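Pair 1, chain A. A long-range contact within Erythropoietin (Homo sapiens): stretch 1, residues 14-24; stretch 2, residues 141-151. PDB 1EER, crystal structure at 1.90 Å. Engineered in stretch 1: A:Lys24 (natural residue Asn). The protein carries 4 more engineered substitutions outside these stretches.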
# COMPACT_ATOMS: atom_id res chain seq x y z
N ARG A 14 2.95 1.40 -2.53
CA ARG A 14 2.94 0.34 -3.53
C ARG A 14 3.72 -0.87 -3.01
O ARG A 14 3.27 -2.01 -3.12
CB ARG A 14 3.57 0.82 -4.84
CG ARG A 14 3.48 -0.21 -5.95
CD ARG A 14 4.56 -0.01 -7.00
NE ARG A 14 4.85 -1.25 -7.71
CZ ARG A 14 5.83 -1.40 -8.59
NH1 ARG A 14 6.61 -0.38 -8.89
NH2 ARG A 14 6.03 -2.58 -9.17
N TYR A 15 4.87 -0.59 -2.43
CA TYR A 15 5.72 -1.66 -1.91
C TYR A 15 5.16 -2.30 -0.64
O TYR A 15 5.23 -3.52 -0.47
CB TYR A 15 7.13 -1.11 -1.68
CG TYR A 15 7.70 -0.48 -2.94
CD1 TYR A 15 8.12 -1.28 -4.01
CD2 TYR A 15 7.77 0.90 -3.09
CE1 TYR A 15 8.60 -0.72 -5.19
CE2 TYR A 15 8.25 1.48 -4.26
CZ TYR A 15 8.67 0.66 -5.31
OH TYR A 15 9.14 1.22 -6.47
N LEU A 16 4.59 -1.49 0.24
CA LEU A 16 4.02 -2.00 1.47
C LEU A 16 2.91 -2.99 1.17
O LEU A 16 2.79 -4.02 1.83
CB LEU A 16 3.49 -0.86 2.34
CG LEU A 16 4.51 -0.19 3.27
CD1 LEU A 16 5.82 0.12 2.53
CD2 LEU A 16 3.89 1.09 3.82
N LEU A 17 2.09 -2.69 0.16
CA LEU A 17 1.00 -3.59 -0.20
C LEU A 17 1.53 -4.85 -0.87
O LEU A 17 0.96 -5.93 -0.74
CB LEU A 17 -0.01 -2.89 -1.11
CG LEU A 17 -0.72 -1.70 -0.47
CD1 LEU A 17 -1.57 -1.00 -1.52
CD2 LEU A 17 -1.57 -2.17 0.70
N GLU A 18 2.64 -4.72 -1.59
CA GLU A 18 3.25 -5.87 -2.23
C GLU A 18 3.72 -6.82 -1.13
O GLU A 18 3.46 -8.02 -1.18
CB GLU A 18 4.46 -5.44 -3.06
CG GLU A 18 4.35 -5.71 -4.54
CD GLU A 18 5.24 -4.81 -5.36
OE1 GLU A 18 6.40 -4.58 -4.96
OE2 GLU A 18 4.78 -4.32 -6.42
N ALA A 19 4.41 -6.25 -0.14
CA ALA A 19 4.93 -7.03 0.98
C ALA A 19 3.82 -7.72 1.77
O ALA A 19 3.99 -8.84 2.25
CB ALA A 19 5.76 -6.13 1.90
N LYS A 20 2.68 -7.04 1.91
CA LYS A 20 1.53 -7.59 2.63
C LYS A 20 1.05 -8.84 1.90
O LYS A 20 0.78 -9.86 2.53
CB LYS A 20 0.40 -6.55 2.68
CG LYS A 20 -0.85 -6.98 3.43
CD LYS A 20 -1.68 -5.75 3.78
CE LYS A 20 -3.15 -6.09 3.93
NZ LYS A 20 -3.42 -6.84 5.18
N GLU A 21 0.97 -8.75 0.58
CA GLU A 21 0.52 -9.87 -0.22
C GLU A 21 1.53 -11.01 -0.13
O GLU A 21 1.17 -12.18 -0.05
CB GLU A 21 0.31 -9.44 -1.68
CG GLU A 21 -0.20 -10.53 -2.61
CD GLU A 21 -1.58 -11.05 -2.23
OE1 GLU A 21 -2.28 -10.37 -1.44
OE2 GLU A 21 -1.97 -12.13 -2.72
N ALA A 22 2.81 -10.66 -0.12
CA ALA A 22 3.86 -11.67 -0.02
C ALA A 22 3.68 -12.38 1.32
O ALA A 22 3.58 -13.61 1.37
CB ALA A 22 5.23 -11.01 -0.10
N GLU A 23 3.63 -11.61 2.40
CA GLU A 23 3.47 -12.16 3.73
C GLU A 23 2.18 -12.99 3.82
O GLU A 23 2.18 -14.13 4.30
CB GLU A 23 3.45 -11.03 4.77
CG GLU A 23 2.87 -11.41 6.13
CD GLU A 23 1.37 -11.16 6.19
OE1 GLU A 23 0.95 -9.99 6.02
OE2 GLU A 23 0.60 -12.13 6.40
N LYS A 24 1.08 -12.42 3.34
CA LYS A 24 -0.20 -13.13 3.39
C LYS A 24 -0.14 -14.47 2.67
O LYS A 24 -0.59 -15.49 3.20
CB LYS A 24 -1.30 -12.26 2.80
CG LYS A 24 -2.67 -12.92 2.76
CD LYS A 24 -3.63 -12.16 1.83
CE LYS A 24 -3.63 -12.77 0.43
NZ LYS A 24 -4.18 -11.84 -0.60
N LEU A 141 10.63 -14.84 6.32
CA LEU A 141 11.35 -13.86 5.50
C LEU A 141 10.39 -12.79 5.01
O LEU A 141 10.64 -11.60 5.14
CB LEU A 141 12.02 -14.57 4.30
CG LEU A 141 12.90 -13.77 3.32
CD1 LEU A 141 13.86 -12.85 4.07
CD2 LEU A 141 13.68 -14.75 2.46
N PHE A 142 9.27 -13.22 4.44
CA PHE A 142 8.29 -12.28 3.93
C PHE A 142 7.54 -11.52 5.01
O PHE A 142 7.18 -10.36 4.80
CB PHE A 142 7.33 -13.01 3.00
CG PHE A 142 7.88 -13.20 1.62
CD1 PHE A 142 8.28 -12.11 0.86
CD2 PHE A 142 8.03 -14.47 1.08
CE1 PHE A 142 8.83 -12.28 -0.42
CE2 PHE A 142 8.58 -14.66 -0.20
CZ PHE A 142 8.98 -13.56 -0.95
N ARG A 143 7.29 -12.16 6.15
CA ARG A 143 6.60 -11.48 7.25
C ARG A 143 7.51 -10.36 7.75
O ARG A 143 7.05 -9.26 8.07
CB ARG A 143 6.30 -12.47 8.38
CG ARG A 143 5.73 -11.82 9.64
CD ARG A 143 5.34 -12.86 10.69
NE ARG A 143 6.50 -13.55 11.26
CZ ARG A 143 6.71 -14.86 11.14
NH1 ARG A 143 5.86 -15.60 10.46
NH2 ARG A 143 7.78 -15.42 11.70
N VAL A 144 8.81 -10.64 7.80
CA VAL A 144 9.79 -9.65 8.25
C VAL A 144 9.86 -8.51 7.21
O VAL A 144 9.98 -7.33 7.57
CB VAL A 144 11.21 -10.31 8.41
CG1 VAL A 144 12.30 -9.25 8.40
CG2 VAL A 144 11.27 -11.12 9.69
N TYR A 145 9.81 -8.88 5.93
CA TYR A 145 9.86 -7.92 4.84
C TYR A 145 8.73 -6.91 5.01
O TYR A 145 8.96 -5.71 4.95
CB TYR A 145 9.72 -8.67 3.50
CG TYR A 145 9.56 -7.80 2.27
CD1 TYR A 145 10.45 -6.75 2.01
CD2 TYR A 145 8.56 -8.05 1.33
CE1 TYR A 145 10.35 -5.98 0.84
CE2 TYR A 145 8.44 -7.28 0.16
CZ TYR A 145 9.35 -6.25 -0.08
OH TYR A 145 9.24 -5.49 -1.22
N SER A 146 7.51 -7.41 5.24
CA SER A 146 6.33 -6.56 5.44
C SER A 146 6.40 -5.74 6.74
O SER A 146 6.16 -4.53 6.72
CB SER A 146 5.06 -7.42 5.44
OG SER A 146 3.90 -6.63 5.69
N ASN A 147 6.73 -6.39 7.85
CA ASN A 147 6.81 -5.69 9.13
C ASN A 147 7.85 -4.58 9.11
O ASN A 147 7.66 -3.53 9.73
CB ASN A 147 7.14 -6.68 10.27
CG ASN A 147 5.89 -7.32 10.86
OD1 ASN A 147 4.77 -6.86 10.65
ND2 ASN A 147 6.08 -8.38 11.62
N PHE A 148 8.95 -4.80 8.38
CA PHE A 148 10.00 -3.78 8.29
C PHE A 148 9.59 -2.55 7.48
O PHE A 148 9.76 -1.40 7.92
CB PHE A 148 11.28 -4.37 7.68
CG PHE A 148 12.48 -3.47 7.82
CD1 PHE A 148 12.71 -2.45 6.90
CD2 PHE A 148 13.37 -3.64 8.87
CE1 PHE A 148 13.81 -1.61 7.03
CE2 PHE A 148 14.48 -2.80 9.01
CZ PHE A 148 14.70 -1.78 8.09
N LEU A 149 9.05 -2.78 6.29
CA LEU A 149 8.64 -1.68 5.42
C LEU A 149 7.45 -0.91 6.01
O LEU A 149 7.42 0.32 5.99
CB LEU A 149 8.26 -2.18 4.02
CG LEU A 149 9.16 -3.14 3.24
CD1 LEU A 149 8.54 -3.38 1.87
CD2 LEU A 149 10.56 -2.58 3.11
N ARG A 150 6.48 -1.65 6.52
CA ARG A 150 5.29 -1.02 7.07
C ARG A 150 5.55 -0.47 8.46
O ARG A 150 4.76 0.31 8.98
CB ARG A 150 4.13 -2.02 7.09
CG ARG A 150 4.02 -2.84 8.36
CD ARG A 150 3.00 -3.94 8.20
NE ARG A 150 2.97 -4.82 9.37
CZ ARG A 150 1.86 -5.14 10.04
NH1 ARG A 150 0.69 -4.66 9.66
NH2 ARG A 150 1.94 -5.93 11.10
N GLY A 151 6.68 -0.87 9.03
CA GLY A 151 7.03 -0.43 10.37
C GLY A 151 8.00 0.73 10.47
O GLY A 151 7.66 1.86 10.13
O HOH W 1 2.78 -4.25 4.61
O HOH W 2 7.91 -6.31 -3.08
O HOH W 3 2.16 -7.79 7.14

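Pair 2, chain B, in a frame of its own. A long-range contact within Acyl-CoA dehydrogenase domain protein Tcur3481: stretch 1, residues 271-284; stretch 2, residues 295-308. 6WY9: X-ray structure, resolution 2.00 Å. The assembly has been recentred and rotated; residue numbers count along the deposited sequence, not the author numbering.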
# COMPACT_ATOMS: atom_id res chain seq x y z
N ILE B 271 13.36 1.95 -5.20
CA ILE B 271 12.97 3.13 -4.43
C ILE B 271 13.07 2.85 -2.92
O ILE B 271 13.66 3.62 -2.15
CB ILE B 271 11.56 3.57 -4.83
CG1 ILE B 271 11.54 4.24 -6.21
CG2 ILE B 271 10.91 4.49 -3.72
CD1 ILE B 271 10.08 4.22 -6.82
N GLU B 272 12.51 1.72 -2.49
CA GLU B 272 12.48 1.43 -1.06
C GLU B 272 13.89 1.26 -0.52
O GLU B 272 14.18 1.67 0.61
CB GLU B 272 11.65 0.16 -0.80
CG GLU B 272 10.11 0.46 -0.89
CD GLU B 272 9.30 -0.81 -0.88
OE1 GLU B 272 9.86 -1.90 -1.20
OE2 GLU B 272 8.10 -0.71 -0.60
N ILE B 273 14.76 0.64 -1.32
CA ILE B 273 16.15 0.44 -0.92
C ILE B 273 16.86 1.79 -0.82
O ILE B 273 17.64 2.03 0.11
CB ILE B 273 16.86 -0.51 -1.90
CG1 ILE B 273 16.34 -1.96 -1.74
CG2 ILE B 273 18.44 -0.40 -1.78
CD1 ILE B 273 16.91 -2.96 -2.79
N GLU B 274 16.62 2.69 -1.77
CA GLU B 274 17.24 4.03 -1.64
C GLU B 274 16.77 4.74 -0.38
O GLU B 274 17.56 5.38 0.32
CB GLU B 274 16.95 4.87 -2.89
CG GLU B 274 17.78 4.27 -4.03
CD GLU B 274 18.16 5.23 -5.16
OE1 GLU B 274 17.42 6.19 -5.47
OE2 GLU B 274 19.21 4.96 -5.78
N ALA B 275 15.48 4.63 -0.07
CA ALA B 275 14.94 5.25 1.14
C ALA B 275 15.54 4.63 2.40
O ALA B 275 15.92 5.34 3.34
CB ALA B 275 13.43 5.10 1.13
N MET B 276 15.58 3.29 2.45
CA MET B 276 16.21 2.57 3.55
C MET B 276 17.61 3.07 3.79
O MET B 276 18.00 3.31 4.93
CB MET B 276 16.23 1.08 3.20
CG MET B 276 14.82 0.48 3.32
SD MET B 276 14.69 -1.09 2.39
CE MET B 276 15.66 -2.06 3.58
N ARG B 277 18.38 3.22 2.70
CA ARG B 277 19.78 3.57 2.78
C ARG B 277 19.99 4.99 3.30
O ARG B 277 20.85 5.23 4.15
CB ARG B 277 20.44 3.36 1.39
CG ARG B 277 21.93 3.82 1.39
CD ARG B 277 22.84 3.14 0.30
NE ARG B 277 22.14 2.73 -0.91
CZ ARG B 277 22.04 1.47 -1.33
NH1 ARG B 277 21.40 1.23 -2.46
NH2 ARG B 277 22.56 0.44 -0.65
N VAL B 278 19.25 5.97 2.79
CA VAL B 278 19.55 7.29 3.36
C VAL B 278 19.08 7.40 4.81
O VAL B 278 19.66 8.14 5.60
CB VAL B 278 18.96 8.43 2.49
CG1 VAL B 278 19.58 8.37 1.07
CG2 VAL B 278 17.41 8.39 2.49
N CYS B 279 18.01 6.70 5.19
CA CYS B 279 17.62 6.81 6.59
C CYS B 279 18.57 6.05 7.49
O CYS B 279 18.76 6.44 8.64
CB CYS B 279 16.21 6.30 6.81
SG CYS B 279 14.91 7.33 5.95
N LEU B 280 19.11 4.92 7.02
CA LEU B 280 20.19 4.26 7.79
C LEU B 280 21.33 5.22 8.09
O LEU B 280 21.78 5.37 9.24
CB LEU B 280 20.71 3.05 6.99
CG LEU B 280 22.01 2.43 7.57
CD1 LEU B 280 21.73 1.97 9.00
CD2 LEU B 280 22.47 1.25 6.66
N TRP B 281 21.81 5.91 7.07
CA TRP B 281 23.00 6.72 7.30
C TRP B 281 22.65 7.95 8.12
O TRP B 281 23.49 8.43 8.89
CB TRP B 281 23.67 7.00 5.96
CG TRP B 281 24.37 5.70 5.55
CD1 TRP B 281 23.95 4.78 4.61
CD2 TRP B 281 25.53 5.11 6.18
NE1 TRP B 281 24.81 3.70 4.57
CE2 TRP B 281 25.78 3.87 5.53
CE3 TRP B 281 26.40 5.53 7.20
CZ2 TRP B 281 26.86 3.05 5.88
CZ3 TRP B 281 27.48 4.71 7.54
CH2 TRP B 281 27.69 3.48 6.88
N GLN B 282 21.41 8.40 8.07
CA GLN B 282 21.00 9.47 8.98
C GLN B 282 21.04 8.98 10.43
O GLN B 282 21.41 9.74 11.34
CB GLN B 282 19.61 9.98 8.58
CG GLN B 282 19.03 11.06 9.48
CD GLN B 282 19.87 12.33 9.46
OE1 GLN B 282 20.43 12.70 8.43
NE2 GLN B 282 19.97 12.99 10.59
N ALA B 283 20.60 7.74 10.68
CA ALA B 283 20.66 7.20 12.03
C ALA B 283 22.10 7.12 12.50
O ALA B 283 22.41 7.49 13.64
CB ALA B 283 20.00 5.82 12.08
N VAL B 284 23.00 6.66 11.63
CA VAL B 284 24.42 6.57 12.01
C VAL B 284 24.96 7.95 12.30
O VAL B 284 25.56 8.19 13.36
CB VAL B 284 25.23 5.87 10.89
CG1 VAL B 284 26.75 5.91 11.21
CG2 VAL B 284 24.70 4.43 10.65
N LYS B 295 14.61 9.14 17.50
CA LYS B 295 13.74 9.16 16.32
C LYS B 295 14.46 8.63 15.08
O LYS B 295 13.86 7.92 14.27
CB LYS B 295 13.19 10.57 16.07
CG LYS B 295 12.17 11.00 17.14
CD LYS B 295 11.34 12.25 16.72
CE LYS B 295 12.16 13.52 16.74
NZ LYS B 295 12.29 14.00 18.14
N ALA B 296 15.71 9.02 14.88
CA ALA B 296 16.35 8.65 13.62
C ALA B 296 16.52 7.13 13.53
O ALA B 296 16.37 6.56 12.45
CB ALA B 296 17.69 9.37 13.47
N ALA B 297 16.86 6.48 14.65
CA ALA B 297 17.03 5.03 14.65
C ALA B 297 15.72 4.31 14.37
O ALA B 297 15.70 3.32 13.62
CB ALA B 297 17.64 4.60 15.99
N LEU B 298 14.60 4.81 14.93
CA LEU B 298 13.30 4.23 14.67
C LEU B 298 12.85 4.42 13.23
O LEU B 298 12.17 3.54 12.67
CB LEU B 298 12.24 4.82 15.63
CG LEU B 298 12.14 4.10 16.99
CD1 LEU B 298 11.33 4.94 18.01
CD2 LEU B 298 11.52 2.68 16.81
N VAL B 299 13.19 5.57 12.62
CA VAL B 299 12.90 5.77 11.20
C VAL B 299 13.69 4.76 10.37
O VAL B 299 13.14 4.11 9.47
CB VAL B 299 13.20 7.22 10.76
CG1 VAL B 299 13.21 7.35 9.24
CG2 VAL B 299 12.15 8.21 11.31
N ALA B 300 14.99 4.61 10.65
CA ALA B 300 15.74 3.62 9.89
C ALA B 300 15.14 2.23 10.08
O ALA B 300 14.98 1.48 9.13
CB ALA B 300 17.21 3.63 10.29
N LYS B 301 14.77 1.90 11.32
CA LYS B 301 14.21 0.58 11.62
C LYS B 301 12.85 0.37 10.97
O LYS B 301 12.53 -0.73 10.49
CB LYS B 301 14.14 0.39 13.15
CG LYS B 301 13.60 -0.97 13.62
CD LYS B 301 14.45 -2.13 13.02
CE LYS B 301 14.20 -3.45 13.79
NZ LYS B 301 12.74 -3.74 14.04
N TRP B 302 11.99 1.41 10.96
CA TRP B 302 10.70 1.24 10.30
C TRP B 302 10.88 0.98 8.80
O TRP B 302 10.20 0.12 8.23
CB TRP B 302 9.79 2.47 10.51
CG TRP B 302 8.50 2.33 9.71
CD1 TRP B 302 7.39 1.62 10.09
CD2 TRP B 302 8.21 2.85 8.40
NE1 TRP B 302 6.42 1.69 9.13
CE2 TRP B 302 6.89 2.45 8.08
CE3 TRP B 302 8.94 3.65 7.49
CZ2 TRP B 302 6.26 2.81 6.88
CZ3 TRP B 302 8.30 4.00 6.27
CH2 TRP B 302 6.99 3.56 5.97
N TRP B 303 11.77 1.73 8.15
CA TRP B 303 12.06 1.46 6.73
C TRP B 303 12.53 0.02 6.53
O TRP B 303 12.10 -0.65 5.58
CB TRP B 303 13.10 2.45 6.20
CG TRP B 303 12.44 3.67 5.64
CD1 TRP B 303 12.38 4.92 6.21
CD2 TRP B 303 11.65 3.72 4.46
NE1 TRP B 303 11.63 5.75 5.43
CE2 TRP B 303 11.16 5.04 4.34
CE3 TRP B 303 11.32 2.77 3.47
CZ2 TRP B 303 10.36 5.46 3.28
CZ3 TRP B 303 10.53 3.18 2.38
CH2 TRP B 303 10.05 4.53 2.29
N ALA B 304 13.40 -0.47 7.43
CA ALA B 304 13.82 -1.87 7.40
C ALA B 304 12.62 -2.80 7.54
O ALA B 304 12.52 -3.80 6.81
CB ALA B 304 14.81 -2.16 8.54
N ASP B 305 11.75 -2.50 8.50
CA ASP B 305 10.64 -3.39 8.84
C ASP B 305 9.60 -3.42 7.73
O ASP B 305 8.95 -4.44 7.51
CB ASP B 305 9.93 -2.94 10.12
CG ASP B 305 10.83 -2.97 11.33
OD1 ASP B 305 11.83 -3.69 11.29
OD2 ASP B 305 10.47 -2.30 12.32
N GLU B 306 9.37 -2.27 7.09
CA GLU B 306 8.27 -2.19 6.13
C GLU B 306 8.81 -2.26 4.70
O GLU B 306 8.38 -3.11 3.91
CB GLU B 306 7.48 -0.88 6.35
CG GLU B 306 6.30 -0.64 5.39
CD GLU B 306 5.10 -1.53 5.72
OE1 GLU B 306 4.92 -1.94 6.90
OE2 GLU B 306 4.34 -1.83 4.78
N GLY B 307 9.72 -1.37 4.35
CA GLY B 307 10.34 -1.45 3.03
C GLY B 307 11.12 -2.75 2.82
O GLY B 307 10.96 -3.42 1.79
N GLY B 308 11.95 -3.14 3.79
CA GLY B 308 12.73 -4.37 3.62
C GLY B 308 11.85 -5.60 3.46
O GLY B 308 12.12 -6.46 2.61
O HOH W 4 17.06 1.75 6.98

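Two antiparallel helix pairs with one backbone geometry. In pair 1, from erythropoietin, helix 14-24 packs against helix 141-151 with a closest axial approach of 7.9 Å and 153° between their N-to-C directions; in pair 2, from the acyl-CoA dehydrogenase domain protein, helices 271-284 and 295-308 give 8.1 Å and 154°. The backbones of 14 central residues superpose with an RMSD of 0.3 Å. The central register is shared: A:Ala19 and A:Ser146, whose CA atoms are 4.7 Å apart, match B:Cys279 and B:Ala300, whose CA atoms are 5.0 Å apart. A:Leu16 and A:Leu149 fall on B:Met276 and B:Trp303. Neither pair has a direct hydrogen bond between its stretches; the contacts are packing and water-mediated.

At the centre, small residues lie where the helices come close. A:Ala19 CB lies 3.8 Å from A:Ser146 CB, and the same methyl meets A:Tyr145 CE2 at 3.4 Å and A:Leu149 CD1 at 3.9 Å. In pair 2 the sulfur of B:Cys279 reaches past the position of that methyl: SG lies 3.7 Å from CG1 of B:Val299, the counterpart of A:Tyr145, and 3.5 Å from CD1 of B:Trp303. An alanine facing a large ring and a leucine is thus replaced by a cysteine facing a smaller valine and a larger indole.

At the matched position A:Leu149/B:Trp303 a leucine stands where an indole does. A:Leu149 (chi1 m, chi2 t) packs its CB 3.7 Å from A:Leu16 CD1 and its CD1 4.4 Å from A:Tyr15 CB. B:Trp303 covers more of the opposing helix, sitting as a knob among B:Glu272, B:Ala275, B:Met276 and B:Cys279. Here B:Ala275, matching A:Tyr15, sets its CB over one face of the indole, 3.6 Å from B:Trp303 CH2; in pair 1 the tyrosine points toward the partner helix at CB, but its end leads away. A:Leu16 and B:Met276 both start sideways and end nearer the partner. B:Met276 sits as a knob in a hole formed by B:Trp303, B:Ala304, B:Gly307 and B:Gly308, with SD 3.7 Å from B:Gly308 N. A CB on B:Gly307 would point toward the first helix, 3.5 Å from B:Met276 SD.

At the other end the bulk is distributed differently. A:Phe142 extends CD1 to 3.4 Å from A:Ala22 CB, whereas its counterpart B:Ala296 has only a methyl, and its carbonyl O lies 3.7 Å from B:Ala283 CB. A:Glu23, the match of B:Ala283, instead lays CG 3.9 Å from A:Arg143 CA, and its end leads away.

Water bridges both pairs. In pair 1 one water joins A:Leu16 O and A:Ser146 OG, at 2.8 Å from each, and another donates to A:Glu23 OE1 at 2.7 Å and lies 2.5 Å from A:Ser146 OG. B:Ala300 lacks that hydroxyl, and a single water there donates to two carbonyls, B:Met276 O at 2.7 Å and B:Ala300 O at 3.0 Å.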